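Local coordinates for SspB protein (Streptomyces clavuligerus, PDB 6LB9), which is a magnesium-binding member of the DUF4007 family whose molecular function is unsettled, and which probably acts in a phosphorothioation-linked DNA defence system, at residues Ser13-Glu18 / Ile169-Asp174; His17-Pro22 / Ile176-Val181; Ala40-Asp45 / Ala82-Pro87; Ala66-Arg71 / Leu117-Pro122; Ser253-Ala258 / Val295-Leu300. All coordinates share one frame; numbering follows the deposited sequence.

Contact 1 of 5, residues Ser13-Glu18 / Ile169-Asp174; sequences SFARHE and IAKDVD. With MG (magnesium ion), chain C.
Asp-172 takes two hydrogen bonds from the 13-18 loop on one carboxylate oxygen. His-17 NE2 reaches Asp-172 OD1 at 2.7 Å on the anti side, and the backbone N of Ala-15 meets Asp-172 OD1 at 2.8 Å on the syn side. The donors arrive from opposite faces of the carboxylate plane, both along bent paths. With CG between its backbone N and carbonyl carbon (chi1 46°), His-17 folds back so that Ala-15 CA lies 3.5 Å above one ring face, near the rim; ND1 accepts from Thr-19 N, which helps fix the ring's rotation. The second oxygen, OD2, is hydrogen-bonded to Ser-130 OG and to a water that also donates to Ser-13 O. Asp-172 OD2 also sits at the edge of the Phe-14 ring, 3.3 Å from Phe-14 CD1, where C-H groups suit an anion. Farther out, Phe-14 lies alongside Ile-169, and Ala-15 CB rests on Lys-171 CB at 4.1 Å; the alanine methyl is small enough to let the loop lie close on the helix. Replacing Asp-172 with alanine would probably leave Ala-15 N and His-17 NE2 without their shared acceptor and the imidazole freer to turn. A type I turn from Ala-15 ends at Glu-18, whose OE2 binds magnesium at 2.5 Å; the buried carboxylate, with its two donors, probably helps to hold the base of this loop.

Contact 2 of 5, residues His17-Pro22 / Ile176-Val181; sequences HETFAP and ITKMYV. With MG (magnesium ion), chain C.
Met-179 meets the 17-22 loop along nearly its whole length. Its CB faces Ala-21 CB at 4.3 Å, a distance that a methyl side chain allows. CG, anti to the backbone N (chi1 175°), passes between two rings: Pro-22 CD lies 4.0 Å from Met-179 CG, while the same CG stands over the centre of the Tyr-180 ring. Next comes the sulfur, with Met-179 SD 3.7 Å from Pro-22 CD, and at the tip Met-179 CE touches Pro-22 CG at 3.8 Å. The extended thioether crosses the proline at about a right angle; its unbranched chain can pass the proline ring while CG rests on the tyrosine face. The loop arrives here through a type I' beta turn from His-17 to Phe-20, in which Glu-18 and Thr-19 take positive phi and which carries the magnesium ligand Glu-18. The carbonyl of Thr-19, third residue of the turn, is held from the helix: Lys-178 bends at chi3 (-76°) and sends NZ to Thr-19 O, 2.9 Å away, with the donor tilted 24° from the carbonyl plane. Lysine reaches this oxygen from the last turn of helix 166-180, and the backbone O of Lys-178 itself accepts from Arg-203 NE.

Contact 3 of 5, residues Ala40-Asp45 / Ala82-Pro87; sequences AFLADD and AMLSYP
Phe-41 turns the edge of its ring to Ser-85. The serine hydroxyl lies near the ring plane, with Ser-85 OG 3.4 Å from Phe-41 CD2, and Ser-85 CB is in plane at the same rim, 3.9 Å from Phe-41 CE2. The slightly positive ring hydrogens make the edge a fitting neighbour for an oxygen, and a side chain as short as serine lets the ring come close to the strand. Ser-85 OG is anti to its own carbonyl carbon (chi1 -74°), which turns the hydroxyl to the phenyl rim. Leu-42 adds the aliphatic half through a single methyl. Its CD1 lies 3.8 Å from Leu-84 CD1, the two leucines crossing at about a right angle, and also touches Ala-82 CB. Leu-42 CD1 rests 3.7 Å from the backbone O of Met-83 as well. The join therefore depends on van der Waals contact, mostly between side chains, rather than strand pairing. Strand 83-87 pairs instead with strand 70-74 in an antiparallel two-stranded sheet, with backbone hydrogen bonding between Leu-84 and His-73. The 40-45 loop follows helix 24-34, whose Ala-30 touches Phe-41 and whose Val-34 touches Ser-85, while Arg-61 of helix 57-66 packs on both Phe-41 and Leu-42.

Contact 4 of 5, residues Ala66-Arg71 / Leu117-Pro122; sequences AFKLTR and LLSSRP
Leu-117 packs closely against the end of helix 57-66, its CD1 3.6 Å from Ala-66 CB. A chi1 of 180° swings the leucine's CG away from its backbone N and sets that methyl on the alanine, whose small side chain permits the approach. Its CB meets the Phe-67 ring obliquely, at 3.9 Å from Phe-67 CE1, and Met-179 of helix 166-180 touches both residues, making this half of the contact apolar and buried. The other half is polar and hydrated. Lys-68, with positive phi, is the C-prime residue of a Schellman motif: Leu-69 N bonds to Ser-64 O and Lys-68 N to Arg-65 O. Its chain bends at chi2 and chi4 and brings NZ 3.2 Å from Ser-119 O, well above the carbonyl plane. Lys-68 NZ also donates to Trp-116 O and, at 2.9 Å, to a water that in turn donates to Ala-66 O and Leu-117 O. A methionine in place of Lys-68 would probably leave the carbonyls of Trp-116 and Ser-119 without this donor and the water without one of its ties. One ammonium thus binds carbonyls at and just beyond the end of helix 107-118, where its positive charge should offset the helix's partial negative charge.

Contact 5 of 5, residues Ser253-Ala258 / Val295-Leu300; sequences SLARLA and VGQRSL
Ser-253 closes strand 250-253 and faces Ser-299 as an antiparallel non-hydrogen-bonded pair, their CA atoms 4.0 Å apart. Small side chains suit such a close pair, and Ser-299 OG lies 3.4 Å from Ser-253 CA. The same Ser-253 is the N-cap of helix 254-259: a chi1 of 64° turns its hydroxyl back over the first turn, where OG accepts from Arg-256 N at 3.2 Å. Leu-254, the first helical residue, still belongs to the sheet through its amide, which donates to Arg-298 O at 2.9 Å in a nearly straight bond of 174°. Its side chain reaches the strand through CD2, with Leu-254 CD2 3.8 Å from Leu-300 N and 4.4 Å from Leu-300 CB. Ala-255 CB lies beside the end of the Gln-297 side chain, whose amide orientation is doubtful. One turn on, Leu-257 N bonds to Ser-253 O and continues the helix, of which residues 254-258 run at 74° to strand segment 298-300. Strand 298-302 is the middle one of a three-stranded antiparallel sheet, between 250-253 and 289-293. Ile-275 of helix 272-283 covers Leu-254, Leu-239 of helix 231-243 covers Leu-300, and Arg-298 makes a salt bridge with Glu-280.

Contacts 1 and 2 hold one loop against successive turns of helix 166-180 and share His-17 and Glu-18. Contact 1 is buried and relies on a carboxylate; contact 2 is partly buried and mixes thioether packing with a lysine. Contact 4, buried like contact 1 and nearest the chain's centre, meets contact 2 where Met-179 touches Leu-117 and Phe-67, and Pro-22 touches Phe-67. Contact 3, farther out and largely apolar, joins contact 4 through their neighbouring strands, probably by a bond from Tyr-86 N to Arg-71 O. Contact 5, partly buried and far from the centre like contact 3, stands apart, and it alone pairs its two segments by backbone bridging.

Contact 1 of 5, residues Ser13-Glu18 / Ile169-Asp174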
# COMPACT_ATOMS: atom_id res chain seq x y z
N SER A 13 25.18 -8.29 5.66
CA SER A 13 23.91 -8.54 6.34
C SER A 13 22.98 -9.32 5.43
O SER A 13 22.58 -8.82 4.37
CB SER A 13 23.26 -7.22 6.78
OG SER A 13 22.05 -7.45 7.46
N PHE A 14 22.58 -10.53 5.85
CA PHE A 14 21.78 -11.42 5.01
C PHE A 14 20.64 -12.05 5.79
O PHE A 14 20.85 -12.56 6.90
CB PHE A 14 22.65 -12.52 4.40
CG PHE A 14 23.77 -12.00 3.55
CD1 PHE A 14 23.62 -11.89 2.17
CD2 PHE A 14 24.99 -11.62 4.14
CE1 PHE A 14 24.66 -11.42 1.37
CE2 PHE A 14 26.04 -11.16 3.37
CZ PHE A 14 25.88 -11.05 1.97
N ALA A 15 19.44 -12.04 5.21
CA ALA A 15 18.26 -12.75 5.73
C ALA A 15 17.83 -12.27 7.12
O ALA A 15 17.08 -12.97 7.80
CB ALA A 15 18.49 -14.27 5.75
N ARG A 16 18.25 -11.10 7.59
CA ARG A 16 17.80 -10.69 8.92
C ARG A 16 16.30 -10.38 8.94
O ARG A 16 15.68 -10.45 10.01
CB ARG A 16 18.60 -9.48 9.40
CG ARG A 16 20.11 -9.66 9.34
CD ARG A 16 20.64 -10.35 10.58
NE ARG A 16 22.09 -10.56 10.57
CZ ARG A 16 22.94 -9.97 11.41
NH1 ARG A 16 22.49 -9.10 12.33
NH2 ARG A 16 24.24 -10.24 11.36
N HIS A 17 15.73 -10.05 7.78
CA HIS A 17 14.30 -9.84 7.62
C HIS A 17 13.49 -11.14 7.74
O HIS A 17 12.26 -11.07 7.75
CB HIS A 17 14.05 -9.23 6.24
CG HIS A 17 14.81 -9.92 5.16
ND1 HIS A 17 14.44 -11.15 4.67
CD2 HIS A 17 15.97 -9.60 4.54
CE1 HIS A 17 15.31 -11.53 3.75
NE2 HIS A 17 16.25 -10.61 3.66
N GLU A 18 14.15 -12.30 7.78
CA GLU A 18 13.48 -13.60 7.87
C GLU A 18 12.45 -13.79 6.75
O GLU A 18 11.41 -14.45 6.93
CB GLU A 18 12.83 -13.81 9.26
CG GLU A 18 13.86 -14.02 10.42
CD GLU A 18 13.24 -14.13 11.85
OE1 GLU A 18 12.42 -15.06 12.09
OE2 GLU A 18 13.62 -13.32 12.74
N ILE A 169 21.20 -16.41 1.58
CA ILE A 169 21.10 -15.62 0.34
C ILE A 169 19.83 -16.00 -0.41
O ILE A 169 19.15 -15.14 -0.99
CB ILE A 169 22.35 -15.83 -0.54
CG1 ILE A 169 23.56 -15.13 0.09
CG2 ILE A 169 22.09 -15.36 -1.96
CD1 ILE A 169 24.88 -15.78 -0.29
N ALA A 170 19.49 -17.29 -0.41
CA ALA A 170 18.24 -17.72 -1.03
C ALA A 170 17.04 -17.04 -0.38
O ALA A 170 16.09 -16.65 -1.07
CB ALA A 170 18.11 -19.24 -0.95
N LYS A 171 17.07 -16.87 0.95
CA LYS A 171 15.98 -16.19 1.62
C LYS A 171 15.91 -14.72 1.22
O LYS A 171 14.81 -14.19 1.00
CB LYS A 171 16.13 -16.32 3.14
CG LYS A 171 15.85 -17.72 3.68
CD LYS A 171 16.36 -17.83 5.11
CE LYS A 171 16.07 -19.19 5.71
NZ LYS A 171 16.91 -19.41 6.91
N ASP A 172 17.07 -14.05 1.10
CA ASP A 172 17.10 -12.70 0.54
C ASP A 172 16.40 -12.65 -0.80
O ASP A 172 15.65 -11.71 -1.08
CB ASP A 172 18.54 -12.22 0.34
CG ASP A 172 19.19 -11.76 1.60
OD1 ASP A 172 18.50 -11.60 2.63
OD2 ASP A 172 20.42 -11.56 1.56
N VAL A 173 16.64 -13.65 -1.64
CA VAL A 173 16.12 -13.62 -3.01
C VAL A 173 14.61 -13.85 -3.02
O VAL A 173 13.88 -13.22 -3.79
CB VAL A 173 16.88 -14.65 -3.88
CG1 VAL A 173 16.15 -14.91 -5.18
CG2 VAL A 173 18.33 -14.17 -4.13
N ASP A 174 14.12 -14.76 -2.17
CA ASP A 174 12.67 -14.88 -1.99
C ASP A 174 12.08 -13.55 -1.57
O ASP A 174 11.01 -13.15 -2.06
CB ASP A 174 12.33 -15.96 -0.96
CG ASP A 174 12.48 -17.35 -1.54
OD1 ASP A 174 12.29 -17.49 -2.77
OD2 ASP A 174 12.79 -18.29 -0.79
MG MG C . 12.93 -13.29 15.16
O HOH W 1 21.15 -9.02 1.94
O HOH W 2 12.39 -11.04 16.18

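Contact 2 of 5, residues His17-Pro22 / Ile176-Val181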
# COMPACT_ATOMS: atom_id res chain seq x y z
N HIS A 17 15.73 -10.05 7.78
CA HIS A 17 14.30 -9.84 7.62
C HIS A 17 13.49 -11.14 7.74
O HIS A 17 12.26 -11.07 7.75
CB HIS A 17 14.05 -9.23 6.24
CG HIS A 17 14.81 -9.92 5.16
ND1 HIS A 17 14.44 -11.15 4.67
CD2 HIS A 17 15.97 -9.60 4.54
CE1 HIS A 17 15.31 -11.53 3.75
NE2 HIS A 17 16.25 -10.61 3.66
N GLU A 18 14.15 -12.30 7.78
CA GLU A 18 13.48 -13.60 7.87
C GLU A 18 12.45 -13.79 6.75
O GLU A 18 11.41 -14.45 6.93
CB GLU A 18 12.83 -13.81 9.26
CG GLU A 18 13.86 -14.02 10.42
CD GLU A 18 13.24 -14.13 11.85
OE1 GLU A 18 12.42 -15.06 12.09
OE2 GLU A 18 13.62 -13.32 12.74
N THR A 19 12.74 -13.22 5.57
CA THR A 19 11.92 -13.26 4.36
C THR A 19 10.62 -12.48 4.48
O THR A 19 9.74 -12.65 3.63
CB THR A 19 11.59 -14.70 3.89
OG1 THR A 19 10.64 -15.30 4.79
CG2 THR A 19 12.82 -15.55 3.82
N PHE A 20 10.45 -11.65 5.51
CA PHE A 20 9.34 -10.70 5.53
C PHE A 20 9.67 -9.49 4.65
O PHE A 20 10.68 -8.81 4.87
CB PHE A 20 9.07 -10.24 6.96
CG PHE A 20 8.40 -11.27 7.83
CD1 PHE A 20 7.17 -11.81 7.45
CD2 PHE A 20 8.97 -11.66 9.03
CE1 PHE A 20 6.53 -12.75 8.28
CE2 PHE A 20 8.33 -12.60 9.86
CZ PHE A 20 7.11 -13.14 9.47
N ALA A 21 8.83 -9.23 3.64
CA ALA A 21 8.97 -8.01 2.85
C ALA A 21 8.53 -6.78 3.66
O ALA A 21 7.78 -6.91 4.64
CB ALA A 21 8.15 -8.13 1.56
N PRO A 22 8.99 -5.59 3.28
CA PRO A 22 8.64 -4.38 4.06
C PRO A 22 7.13 -4.13 4.13
O PRO A 22 6.38 -4.45 3.20
CB PRO A 22 9.32 -3.24 3.29
CG PRO A 22 10.33 -3.90 2.41
CD PRO A 22 9.81 -5.26 2.10
N ILE A 176 13.31 -10.43 -2.01
CA ILE A 176 13.35 -9.53 -3.17
C ILE A 176 12.13 -9.76 -4.06
O ILE A 176 11.46 -8.82 -4.48
CB ILE A 176 14.66 -9.72 -3.97
CG1 ILE A 176 15.87 -9.09 -3.28
CG2 ILE A 176 14.53 -9.13 -5.39
CD1 ILE A 176 17.20 -9.75 -3.68
N THR A 177 11.82 -11.03 -4.34
CA THR A 177 10.68 -11.37 -5.20
C THR A 177 9.36 -10.87 -4.61
O THR A 177 8.55 -10.26 -5.31
CB THR A 177 10.61 -12.89 -5.42
OG1 THR A 177 11.84 -13.36 -5.98
CG2 THR A 177 9.47 -13.24 -6.39
N LYS A 178 9.10 -11.17 -3.33
CA LYS A 178 7.82 -10.77 -2.71
C LYS A 178 7.72 -9.26 -2.58
O LYS A 178 6.61 -8.72 -2.54
CB LYS A 178 7.66 -11.40 -1.32
CG LYS A 178 7.60 -12.91 -1.31
CD LYS A 178 7.11 -13.44 0.04
CE LYS A 178 8.16 -13.36 1.10
NZ LYS A 178 7.77 -14.22 2.26
N MET A 179 8.85 -8.58 -2.49
CA MET A 179 8.85 -7.13 -2.37
C MET A 179 8.41 -6.44 -3.67
O MET A 179 7.73 -5.41 -3.63
CB MET A 179 10.24 -6.66 -1.94
CG MET A 179 10.42 -5.16 -1.89
SD MET A 179 11.88 -4.85 -0.88
CE MET A 179 11.99 -3.05 -0.93
N TYR A 180 8.78 -7.00 -4.84
CA TYR A 180 8.63 -6.25 -6.09
C TYR A 180 7.63 -6.83 -7.09
O TYR A 180 7.11 -6.06 -7.91
CB TYR A 180 9.99 -6.09 -6.79
CG TYR A 180 11.02 -5.27 -6.02
CD1 TYR A 180 10.87 -3.90 -5.85
CD2 TYR A 180 12.16 -5.88 -5.48
CE1 TYR A 180 11.82 -3.14 -5.17
CE2 TYR A 180 13.11 -5.13 -4.79
CZ TYR A 180 12.93 -3.76 -4.63
OH TYR A 180 13.87 -3.01 -3.95
N VAL A 181 7.34 -8.13 -7.07
CA VAL A 181 6.46 -8.70 -8.09
C VAL A 181 5.00 -8.54 -7.68
O VAL A 181 4.71 -8.37 -6.48
CB VAL A 181 6.78 -10.18 -8.38
CG1 VAL A 181 8.27 -10.38 -8.58
CG2 VAL A 181 6.25 -11.10 -7.29
MG MG C . 12.93 -13.29 15.16
O HOH W 2 12.39 -11.04 16.18

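Contact 3 of 5, residues Ala40-Asp45 / Ala82-Pro87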
# COMPACT_ATOMS: atom_id res chain seq x y z
N ALA A 40 13.26 0.56 21.67
CA ALA A 40 11.96 0.09 21.17
C ALA A 40 12.01 -1.36 20.69
O ALA A 40 11.02 -2.09 20.84
CB ALA A 40 11.45 1.01 20.05
N PHE A 41 13.13 -1.80 20.10
CA PHE A 41 13.19 -3.14 19.53
C PHE A 41 13.76 -4.18 20.48
O PHE A 41 13.76 -5.37 20.15
CB PHE A 41 14.02 -3.15 18.23
CG PHE A 41 13.52 -2.17 17.20
CD1 PHE A 41 12.28 -2.34 16.61
CD2 PHE A 41 14.30 -1.08 16.83
CE1 PHE A 41 11.80 -1.44 15.69
CE2 PHE A 41 13.83 -0.17 15.90
CZ PHE A 41 12.58 -0.34 15.33
N LEU A 42 14.24 -3.76 21.65
CA LEU A 42 14.92 -4.64 22.59
C LEU A 42 14.11 -4.90 23.85
O LEU A 42 14.53 -5.73 24.67
CB LEU A 42 16.27 -4.03 22.99
CG LEU A 42 17.36 -3.98 21.91
CD1 LEU A 42 18.44 -2.98 22.31
CD2 LEU A 42 17.96 -5.36 21.70
N ALA A 43 13.00 -4.21 24.05
CA ALA A 43 12.28 -4.30 25.31
C ALA A 43 11.49 -5.61 25.40
O ALA A 43 11.07 -6.18 24.39
CB ALA A 43 11.34 -3.11 25.47
N ASP A 44 11.31 -6.07 26.65
CA ASP A 44 10.45 -7.22 26.94
C ASP A 44 9.06 -7.06 26.31
O ASP A 44 8.48 -8.03 25.83
CB ASP A 44 10.28 -7.39 28.45
CG ASP A 44 11.60 -7.52 29.20
OD1 ASP A 44 12.67 -7.26 28.61
OD2 ASP A 44 11.55 -7.88 30.40
N ASP A 45 8.52 -5.84 26.34
CA ASP A 45 7.18 -5.57 25.84
C ASP A 45 7.16 -5.11 24.38
O ASP A 45 6.15 -4.55 23.92
CB ASP A 45 6.51 -4.51 26.73
CG ASP A 45 6.02 -5.08 28.07
OD1 ASP A 45 6.20 -4.41 29.11
OD2 ASP A 45 5.46 -6.20 28.08
N ALA A 82 24.48 -4.01 23.79
CA ALA A 82 23.25 -3.97 23.00
C ALA A 82 23.22 -2.74 22.10
O ALA A 82 23.53 -1.63 22.53
CB ALA A 82 22.03 -3.98 23.93
N MET A 83 22.83 -2.96 20.85
CA MET A 83 22.80 -1.90 19.85
C MET A 83 21.43 -1.24 19.87
O MET A 83 20.44 -1.83 19.43
CB MET A 83 23.14 -2.47 18.48
CG MET A 83 24.60 -2.85 18.32
SD MET A 83 25.58 -1.37 18.03
CE MET A 83 25.62 -1.33 16.23
N LEU A 84 21.37 -0.01 20.38
CA LEU A 84 20.15 0.79 20.50
C LEU A 84 19.87 1.54 19.18
O LEU A 84 20.78 1.79 18.40
CB LEU A 84 20.31 1.78 21.66
CG LEU A 84 19.93 1.36 23.09
CD1 LEU A 84 20.46 -0.01 23.47
CD2 LEU A 84 20.39 2.40 24.10
N SER A 85 18.61 1.91 18.94
CA SER A 85 18.19 2.52 17.68
C SER A 85 17.83 3.99 17.84
O SER A 85 17.27 4.40 18.86
CB SER A 85 16.98 1.79 17.08
OG SER A 85 17.32 0.53 16.53
N TYR A 86 18.14 4.79 16.82
CA TYR A 86 17.89 6.22 16.82
C TYR A 86 17.36 6.63 15.45
O TYR A 86 17.93 6.23 14.43
CB TYR A 86 19.17 7.01 17.18
CG TYR A 86 19.78 6.55 18.48
CD1 TYR A 86 20.61 5.45 18.52
CD2 TYR A 86 19.49 7.20 19.69
CE1 TYR A 86 21.15 5.00 19.70
CE2 TYR A 86 20.04 6.75 20.89
CZ TYR A 86 20.86 5.65 20.88
OH TYR A 86 21.43 5.18 22.04
N PRO A 87 16.30 7.42 15.41
CA PRO A 87 15.72 7.82 14.11
C PRO A 87 16.61 8.82 13.40
O PRO A 87 17.18 9.71 14.04
CB PRO A 87 14.38 8.47 14.51
CG PRO A 87 14.69 9.02 15.95
CD PRO A 87 15.63 8.04 16.57

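Contact 4 of 5, residues Ala66-Arg71 / Leu117-Pro122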
# COMPACT_ATOMS: atom_id res chain seq x y z
N ALA A 66 17.74 -0.56 7.26
CA ALA A 66 18.08 -0.74 5.85
C ALA A 66 17.60 0.44 5.00
O ALA A 66 18.30 0.87 4.08
CB ALA A 66 17.50 -2.05 5.34
N PHE A 67 16.40 0.97 5.28
CA PHE A 67 15.90 2.16 4.60
C PHE A 67 16.54 3.48 5.11
O PHE A 67 16.05 4.55 4.75
CB PHE A 67 14.38 2.25 4.73
CG PHE A 67 13.65 1.29 3.84
CD1 PHE A 67 13.73 1.41 2.46
CD2 PHE A 67 12.88 0.26 4.38
CE1 PHE A 67 13.05 0.51 1.62
CE2 PHE A 67 12.21 -0.63 3.55
CZ PHE A 67 12.29 -0.50 2.17
N LYS A 68 17.62 3.42 5.90
CA LYS A 68 18.26 4.62 6.45
C LYS A 68 17.28 5.45 7.29
O LYS A 68 17.39 6.68 7.37
CB LYS A 68 18.91 5.50 5.37
CG LYS A 68 19.72 4.77 4.27
CD LYS A 68 20.78 3.82 4.83
CE LYS A 68 21.84 3.48 3.79
NZ LYS A 68 21.36 2.58 2.69
N LEU A 69 16.30 4.79 7.91
CA LEU A 69 15.33 5.44 8.80
C LEU A 69 15.80 5.45 10.24
O LEU A 69 15.31 6.26 11.04
CB LEU A 69 13.97 4.74 8.69
CG LEU A 69 13.39 4.79 7.27
CD1 LEU A 69 12.12 3.95 7.14
CD2 LEU A 69 13.11 6.25 6.88
N THR A 70 16.72 4.55 10.60
CA THR A 70 17.39 4.56 11.88
C THR A 70 18.87 4.30 11.68
O THR A 70 19.31 3.79 10.65
CB THR A 70 16.87 3.51 12.86
OG1 THR A 70 17.09 2.20 12.30
CG2 THR A 70 15.40 3.72 13.18
N ARG A 71 19.62 4.65 12.72
CA ARG A 71 20.99 4.20 12.93
C ARG A 71 21.06 3.52 14.30
O ARG A 71 20.21 3.73 15.17
CB ARG A 71 21.96 5.39 12.88
CG ARG A 71 22.06 6.03 11.51
CD ARG A 71 23.26 5.46 10.81
NE ARG A 71 24.05 6.52 10.21
CZ ARG A 71 25.25 6.33 9.67
NH1 ARG A 71 25.79 5.13 9.65
NH2 ARG A 71 25.89 7.36 9.13
N LEU A 117 17.28 2.26 0.16
CA LEU A 117 17.65 0.89 0.45
C LEU A 117 18.93 0.51 -0.26
O LEU A 117 19.77 -0.22 0.30
CB LEU A 117 16.51 -0.06 0.03
CG LEU A 117 16.78 -1.55 0.30
CD1 LEU A 117 16.96 -1.79 1.80
CD2 LEU A 117 15.66 -2.41 -0.29
N LEU A 118 19.11 0.99 -1.49
CA LEU A 118 20.24 0.62 -2.33
C LEU A 118 21.45 1.52 -2.15
O LEU A 118 22.56 1.13 -2.52
CB LEU A 118 19.85 0.63 -3.81
CG LEU A 118 18.83 -0.40 -4.30
CD1 LEU A 118 18.64 -0.24 -5.81
CD2 LEU A 118 19.26 -1.82 -3.96
N SER A 119 21.26 2.71 -1.58
CA SER A 119 22.29 3.73 -1.67
C SER A 119 23.44 3.43 -0.71
O SER A 119 23.34 2.60 0.20
CB SER A 119 21.70 5.11 -1.41
OG SER A 119 21.65 5.36 -0.03
N SER A 120 24.55 4.12 -0.94
CA SER A 120 25.77 3.85 -0.22
C SER A 120 26.67 5.06 -0.36
O SER A 120 26.80 5.64 -1.44
CB SER A 120 26.47 2.60 -0.76
OG SER A 120 27.52 2.19 0.09
N ARG A 121 27.30 5.43 0.75
CA ARG A 121 28.10 6.63 0.90
C ARG A 121 29.18 6.27 1.89
O ARG A 121 28.97 5.39 2.73
CB ARG A 121 27.23 7.79 1.42
CG ARG A 121 27.94 9.08 1.77
CD ARG A 121 26.96 10.15 2.27
NE ARG A 121 25.56 9.77 2.07
CZ ARG A 121 24.84 10.07 0.99
NH1 ARG A 121 25.38 10.76 -0.01
NH2 ARG A 121 23.57 9.67 0.90
N PRO A 122 30.37 6.88 1.81
CA PRO A 122 31.34 6.73 2.90
C PRO A 122 30.70 7.09 4.24
O PRO A 122 30.28 8.23 4.45
CB PRO A 122 32.46 7.71 2.52
CG PRO A 122 32.36 7.80 1.02
CD PRO A 122 30.90 7.68 0.69
O HOH W 3 20.40 -0.13 3.09

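Contact 5 of 5, residues Ser253-Ala258 / Val295-Leu300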
# COMPACT_ATOMS: atom_id res chain seq x y z
N SER A 253 28.70 12.64 -15.91
CA SER A 253 28.15 12.30 -17.22
C SER A 253 26.85 11.52 -17.08
O SER A 253 26.62 10.82 -16.09
CB SER A 253 29.16 11.48 -18.01
OG SER A 253 29.43 10.23 -17.39
N LEU A 254 26.00 11.63 -18.11
CA LEU A 254 24.75 10.89 -18.15
C LEU A 254 25.00 9.40 -18.33
O LEU A 254 24.19 8.57 -17.90
CB LEU A 254 23.86 11.39 -19.28
CG LEU A 254 22.88 12.53 -18.97
CD1 LEU A 254 21.62 11.96 -18.38
CD2 LEU A 254 23.49 13.58 -18.05
N ALA A 255 26.08 9.05 -19.02
CA ALA A 255 26.41 7.64 -19.19
C ALA A 255 26.74 7.00 -17.84
O ALA A 255 26.31 5.88 -17.57
CB ALA A 255 27.58 7.49 -20.16
N ARG A 256 27.48 7.72 -16.99
CA ARG A 256 27.74 7.21 -15.65
C ARG A 256 26.44 7.09 -14.86
O ARG A 256 26.21 6.09 -14.18
CB ARG A 256 28.74 8.10 -14.92
CG ARG A 256 30.19 7.80 -15.27
CD ARG A 256 31.13 8.65 -14.43
NE ARG A 256 30.88 8.47 -13.00
CZ ARG A 256 31.15 9.40 -12.07
NH1 ARG A 256 31.68 10.57 -12.43
NH2 ARG A 256 30.89 9.16 -10.79
N LEU A 257 25.57 8.10 -14.95
CA LEU A 257 24.30 8.05 -14.24
C LEU A 257 23.45 6.88 -14.71
O LEU A 257 22.81 6.20 -13.90
CB LEU A 257 23.53 9.37 -14.40
CG LEU A 257 24.05 10.56 -13.59
CD1 LEU A 257 23.35 11.88 -14.00
CD2 LEU A 257 23.88 10.29 -12.08
N ALA A 258 23.46 6.60 -16.02
CA ALA A 258 22.59 5.57 -16.56
C ALA A 258 23.16 4.16 -16.43
O ALA A 258 22.38 3.20 -16.43
CB ALA A 258 22.26 5.86 -18.02
N VAL A 295 31.71 16.03 -25.73
CA VAL A 295 32.44 15.54 -26.89
C VAL A 295 31.86 14.25 -27.49
O VAL A 295 32.53 13.22 -27.48
CB VAL A 295 33.94 15.29 -26.57
CG1 VAL A 295 34.75 15.07 -27.86
CG2 VAL A 295 34.59 16.42 -25.75
N GLY A 296 30.62 14.24 -27.97
CA GLY A 296 29.51 15.06 -27.54
C GLY A 296 28.72 14.13 -26.61
O GLY A 296 27.68 13.58 -26.97
N GLN A 297 29.29 13.88 -25.44
CA GLN A 297 28.59 13.21 -24.35
C GLN A 297 27.91 14.26 -23.48
O GLN A 297 28.48 15.32 -23.20
CB GLN A 297 29.58 12.39 -23.51
CG GLN A 297 29.09 11.00 -23.09
CD GLN A 297 28.09 11.07 -21.93
OE1 GLN A 297 28.43 11.57 -20.86
NE2 GLN A 297 26.87 10.57 -22.14
N ARG A 298 26.69 13.97 -23.02
CA ARG A 298 26.01 14.89 -22.11
C ARG A 298 26.40 14.68 -20.66
O ARG A 298 26.57 13.55 -20.20
CB ARG A 298 24.50 14.79 -22.25
CG ARG A 298 24.03 15.55 -23.46
CD ARG A 298 22.73 16.24 -23.21
NE ARG A 298 21.61 15.42 -23.64
CZ ARG A 298 20.35 15.84 -23.63
NH1 ARG A 298 20.07 17.08 -23.23
NH2 ARG A 298 19.38 15.04 -24.05
N SER A 299 26.55 15.79 -19.95
CA SER A 299 26.87 15.80 -18.54
C SER A 299 25.87 16.67 -17.80
O SER A 299 25.32 17.63 -18.34
CB SER A 299 28.30 16.34 -18.28
OG SER A 299 29.27 15.30 -18.27
N LEU A 300 25.62 16.31 -16.54
CA LEU A 300 24.93 17.18 -15.61
C LEU A 300 25.98 17.99 -14.87
O LEU A 300 27.00 17.44 -14.44
CB LEU A 300 24.09 16.35 -14.63
CG LEU A 300 23.54 17.10 -13.42
CD1 LEU A 300 22.33 17.93 -13.81
CD2 LEU A 300 23.21 16.11 -12.31